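Local coordinates for protein Rho guanine nucleotide exchange factor 3 (Mus musculus, PDB 2Z0Q) that acts as a guanine nucleotide exchange factor for the GTPases RhoA and RhoB, here represented by its DH-PH fragment, at residues E212-L217 and V256-V261; K279-E284 and N339-A344. One frame throughout, in Å; residues are numbered along the deposited sequence.

Contact 1: residues E212-L217 and V256-V261; sequences ERLLYL and VITRAV
Thr258 OG1 is hydrogen-bonded to the backbone oxygen of His247 on the adjacent strand 245-251, and with OG1 turned to His247 O, it is the methyl CG2 that meets Leu214. OG1 is lodged between the backbone N and the carbonyl carbon (chi1 76°), the methyl CG2 becomes the apolar surface, and Leu214 CD2 lies 4.1 Å from Thr258 CG2. The two side chains cross at about a right angle. The same leucine methyl also serves a second partner: Leu214 CD2 and Val256 CG1 approach to 4.1 Å, this time with the side chains reaching toward each other, tip to tip. One methyl of Leu214 thus bridges residues two apart on strand 254-263. This buried pair of contacts is extended by Ile226 of the short helix 224-227, whose side chain touches both Leu214 and Val256.

The setting is the junction of the DH and PH domains, where the long helix 180-213 gives way to the two-residue strand 214-215. That strand pairs in parallel with strand 266-271, through backbone hydrogen bonds of Leu215 with Tyr269 and Leu271, while strand 254-263 pairs with the same strand in antiparallel fashion. The two segments are therefore joined through a shared strand, and what passes directly between them is side-chain packing at van der Waals range. Tyr269 also packs on Thr258.

At its other end the contact passes to Leu215, which points toward strand 254-263. With CG anti to the backbone N (chi1 177°), its CD2 lies 4.1 Å from Val261 CG2, again with the side chains nearly perpendicular. Val261 also touches Gln270 of strand 266-271.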
# COMPACT_ATOMS: atom_id res chain seq x y z
N GLU A 212 14.86 0.26 -10.90
CA GLU A 212 15.22 1.21 -11.96
C GLU A 212 15.61 2.57 -11.39
O GLU A 212 16.24 3.38 -12.08
CB GLU A 212 14.06 1.37 -12.96
CG GLU A 212 13.57 0.01 -13.46
CD GLU A 212 12.57 0.10 -14.60
OE1 GLU A 212 11.69 1.00 -14.59
OE2 GLU A 212 12.66 -0.76 -15.50
N ARG A 213 15.27 2.80 -10.13
CA ARG A 213 15.58 4.06 -9.49
C ARG A 213 16.82 4.02 -8.57
O ARG A 213 17.18 5.05 -7.98
CB ARG A 213 14.37 4.56 -8.70
CG ARG A 213 13.08 4.82 -9.52
CD ARG A 213 13.19 6.00 -10.42
NE ARG A 213 11.90 6.33 -11.06
CZ ARG A 213 11.32 7.53 -10.99
NH1 ARG A 213 11.90 8.52 -10.29
NH2 ARG A 213 10.18 7.77 -11.65
N LEU A 214 17.46 2.86 -8.47
CA LEU A 214 18.69 2.77 -7.64
C LEU A 214 19.81 3.50 -8.38
O LEU A 214 19.93 3.42 -9.61
CB LEU A 214 19.10 1.31 -7.42
CG LEU A 214 18.09 0.49 -6.57
CD1 LEU A 214 18.59 -0.95 -6.44
CD2 LEU A 214 17.97 1.12 -5.16
N LEU A 215 20.62 4.23 -7.63
CA LEU A 215 21.72 5.00 -8.21
C LEU A 215 23.02 4.49 -7.61
O LEU A 215 23.13 4.42 -6.40
CB LEU A 215 21.48 6.46 -7.88
CG LEU A 215 22.48 7.53 -8.28
CD1 LEU A 215 22.71 7.53 -9.80
CD2 LEU A 215 21.85 8.86 -7.84
N TYR A 216 23.97 4.12 -8.45
CA TYR A 216 25.25 3.57 -8.01
C TYR A 216 26.38 4.56 -8.32
O TYR A 216 26.98 4.50 -9.40
CB TYR A 216 25.51 2.25 -8.75
CG TYR A 216 24.37 1.24 -8.65
CD1 TYR A 216 24.32 0.30 -7.62
CD2 TYR A 216 23.33 1.23 -9.59
CE1 TYR A 216 23.27 -0.63 -7.52
CE2 TYR A 216 22.30 0.30 -9.51
CZ TYR A 216 22.27 -0.63 -8.49
OH TYR A 216 21.25 -1.56 -8.46
N LEU A 217 26.70 5.45 -7.38
CA LEU A 217 27.73 6.45 -7.64
C LEU A 217 29.12 6.08 -7.11
O LEU A 217 30.10 6.82 -7.33
CB LEU A 217 27.29 7.81 -7.09
CG LEU A 217 25.94 8.25 -7.67
CD1 LEU A 217 25.51 9.59 -7.05
CD2 LEU A 217 26.06 8.34 -9.20
N VAL A 256 19.36 -3.53 0.44
CA VAL A 256 19.97 -2.36 -0.20
C VAL A 256 19.63 -1.14 0.65
O VAL A 256 18.46 -0.87 0.94
CB VAL A 256 19.46 -2.19 -1.66
CG1 VAL A 256 20.19 -0.96 -2.34
CG2 VAL A 256 19.75 -3.44 -2.44
N ILE A 257 20.66 -0.40 1.06
CA ILE A 257 20.48 0.76 1.93
C ILE A 257 20.79 2.00 1.09
O ILE A 257 21.84 2.06 0.45
CB ILE A 257 21.46 0.70 3.16
CG1 ILE A 257 21.20 -0.58 3.97
CG2 ILE A 257 21.26 1.93 4.04
CD1 ILE A 257 22.15 -0.79 5.16
N THR A 258 19.87 2.95 1.08
CA THR A 258 20.03 4.13 0.22
C THR A 258 19.56 5.39 0.89
O THR A 258 19.04 5.36 2.01
CB THR A 258 19.13 3.98 -1.02
OG1 THR A 258 17.76 4.24 -0.65
CG2 THR A 258 19.26 2.56 -1.59
N ARG A 259 19.77 6.51 0.18
CA ARG A 259 19.25 7.81 0.59
C ARG A 259 18.42 8.26 -0.61
O ARG A 259 18.85 8.10 -1.75
CB ARG A 259 20.38 8.81 0.86
CG ARG A 259 21.10 8.50 2.17
CD ARG A 259 22.45 9.19 2.18
NE ARG A 259 22.32 10.64 2.18
CZ ARG A 259 23.25 11.45 1.67
NH1 ARG A 259 24.35 10.95 1.12
NH2 ARG A 259 23.08 12.76 1.74
N ALA A 260 17.23 8.78 -0.35
CA ALA A 260 16.36 9.30 -1.43
C ALA A 260 16.94 10.64 -1.86
O ALA A 260 17.10 11.54 -1.03
CB ALA A 260 14.91 9.46 -0.92
N VAL A 261 17.28 10.76 -3.14
CA VAL A 261 17.87 12.00 -3.69
C VAL A 261 17.25 12.33 -5.05
O VAL A 261 16.56 11.50 -5.64
CB VAL A 261 19.41 11.85 -3.92
CG1 VAL A 261 20.11 11.48 -2.61
CG2 VAL A 261 19.69 10.81 -5.00

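Contact 2: residues K279-E284 and N339-A344; sequences KDLTLE and NCIRQA
Apolar packing of a helix against an edge of the sheet brings Leu281 and Leu283 onto Ile341 and Arg342, where helix 331-345 lies over strand 282-285 and the turn before it. Ile341 and Leu281 are buried. The CG2 of Ile341, anti to the backbone N, sits 3.9 Å from both Leu281 CD2 and Leu283 CD2, so one methyl meets both leucines, from directions roughly at right angles. Leu281 offers both its methyls to it, crossing at about a right angle. Leu283 meets Ile341 at a slant and makes a second touch further out, with CD1 4.0 Å from Ile341 CD1.

In the PH fold a C-terminal helix closes one end of the β-sandwich, and helix 331-345 plays that part here. Leu250 of strand 245-251 packs on Ile341 too, while Phe311 and Val313 of strand 310-315 lie against Leu283 and Leu281.

Arg342 covers the solvent side. Extended from CG to NE, it runs across Leu283 nearly perpendicularly, with CG 3.8 Å from Leu283 CD2. Its guanidinium then engages a water molecule lying in its plane, at the edge: the water accepts from Arg342 NE at 3.3 Å and donates to Leu283 O at 3.0 Å.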
# COMPACT_ATOMS: atom_id res chain seq x y z
N LYS A 279 22.09 -13.88 2.80
CA LYS A 279 22.78 -15.04 3.39
C LYS A 279 23.90 -14.60 4.36
O LYS A 279 24.32 -15.39 5.21
CB LYS A 279 23.43 -15.92 2.31
CG LYS A 279 24.51 -15.23 1.51
CD LYS A 279 25.37 -16.21 0.68
CE LYS A 279 26.58 -15.48 0.05
NZ LYS A 279 27.57 -16.43 -0.55
N ASP A 280 24.38 -13.37 4.19
CA ASP A 280 25.46 -12.85 5.05
C ASP A 280 24.98 -11.72 5.97
O ASP A 280 25.80 -11.00 6.55
CB ASP A 280 26.60 -12.29 4.20
CG ASP A 280 27.11 -13.29 3.17
OD1 ASP A 280 27.38 -14.45 3.54
OD2 ASP A 280 27.26 -12.88 1.99
N LEU A 281 23.68 -11.54 6.10
CA LEU A 281 23.18 -10.43 6.91
C LEU A 281 22.94 -10.88 8.36
O LEU A 281 22.12 -11.76 8.62
CB LEU A 281 21.87 -9.91 6.28
CG LEU A 281 21.14 -8.65 6.78
CD1 LEU A 281 19.91 -8.38 5.91
CD2 LEU A 281 20.71 -8.89 8.23
N THR A 282 23.67 -10.28 9.31
CA THR A 282 23.49 -10.63 10.72
C THR A 282 22.53 -9.56 11.31
O THR A 282 22.80 -8.36 11.24
CB THR A 282 24.84 -10.56 11.46
OG1 THR A 282 25.74 -11.55 10.92
CG2 THR A 282 24.62 -10.84 12.96
N LEU A 283 21.41 -10.03 11.86
CA LEU A 283 20.37 -9.16 12.40
C LEU A 283 20.38 -9.28 13.91
O LEU A 283 20.33 -10.40 14.43
CB LEU A 283 18.99 -9.61 11.88
CG LEU A 283 17.78 -8.93 12.52
CD1 LEU A 283 17.73 -7.43 12.13
CD2 LEU A 283 16.51 -9.62 12.02
N GLU A 284 20.47 -8.16 14.60
CA GLU A 284 20.46 -8.17 16.07
C GLU A 284 19.44 -7.18 16.58
O GLU A 284 19.40 -6.04 16.15
CB GLU A 284 21.87 -7.84 16.60
CG GLU A 284 22.84 -8.97 16.25
CD GLU A 284 24.32 -8.63 16.48
OE1 GLU A 284 24.69 -7.46 16.33
OE2 GLU A 284 25.11 -9.58 16.76
N ASN A 339 10.59 -9.31 11.39
CA ASN A 339 9.91 -10.48 10.80
C ASN A 339 10.34 -10.71 9.34
O ASN A 339 10.72 -11.81 8.97
CB ASN A 339 8.37 -10.33 10.84
CG ASN A 339 7.81 -10.22 12.25
OD1 ASN A 339 8.45 -10.59 13.24
ND2 ASN A 339 6.57 -9.73 12.35
N CYS A 340 10.31 -9.65 8.52
CA CYS A 340 10.69 -9.80 7.11
C CYS A 340 12.13 -10.21 6.87
O CYS A 340 12.41 -11.03 6.02
CB CYS A 340 10.39 -8.51 6.33
SG CYS A 340 8.63 -8.20 6.16
N ILE A 341 13.07 -9.62 7.61
CA ILE A 341 14.44 -10.01 7.43
C ILE A 341 14.63 -11.48 7.86
O ILE A 341 15.28 -12.27 7.19
CB ILE A 341 15.38 -9.10 8.25
CG1 ILE A 341 15.27 -7.66 7.71
CG2 ILE A 341 16.85 -9.63 8.16
CD1 ILE A 341 16.08 -6.66 8.52
N ARG A 342 14.07 -11.86 9.01
CA ARG A 342 14.22 -13.25 9.44
C ARG A 342 13.57 -14.23 8.44
O ARG A 342 14.13 -15.28 8.17
CB ARG A 342 13.61 -13.44 10.84
CG ARG A 342 14.43 -12.75 11.93
CD ARG A 342 13.70 -12.65 13.23
NE ARG A 342 14.56 -12.08 14.27
CZ ARG A 342 14.12 -11.43 15.33
NH1 ARG A 342 12.81 -11.25 15.50
NH2 ARG A 342 14.97 -10.98 16.24
N GLN A 343 12.43 -13.84 7.88
CA GLN A 343 11.72 -14.69 6.93
C GLN A 343 12.54 -14.85 5.66
O GLN A 343 12.68 -15.95 5.14
CB GLN A 343 10.33 -14.12 6.65
CG GLN A 343 9.51 -14.95 5.65
CD GLN A 343 9.20 -16.36 6.18
OE1 GLN A 343 8.51 -16.51 7.20
NE2 GLN A 343 9.73 -17.39 5.52
N ALA A 344 13.12 -13.74 5.17
CA ALA A 344 13.96 -13.84 3.99
C ALA A 344 15.19 -14.72 4.26
O ALA A 344 15.60 -15.51 3.41
CB ALA A 344 14.39 -12.41 3.51
O HOH W 1 17.79 -11.97 14.84

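Contact 1 and contact 2 lie in series along the chain, the first closing before the second opens, and all four segments fall in the PH part of the chain. Their centres are 21 Å apart and their nearest atoms about 7 Å, without touching, yet both reach the same mixed sheet. Contact 1 lies where the long helix 180-213 arrives from the DH domain; contact 2 lies where the C-terminal helix 331-345 covers strand 282-285. Strand 245-251 links them: it pairs with strand 254-263, and its Leu250 packs on Ile341 of the C-terminal helix. The two contacts therefore illustrate how the entry strand joins the sheet and the C-terminal helix packs on it.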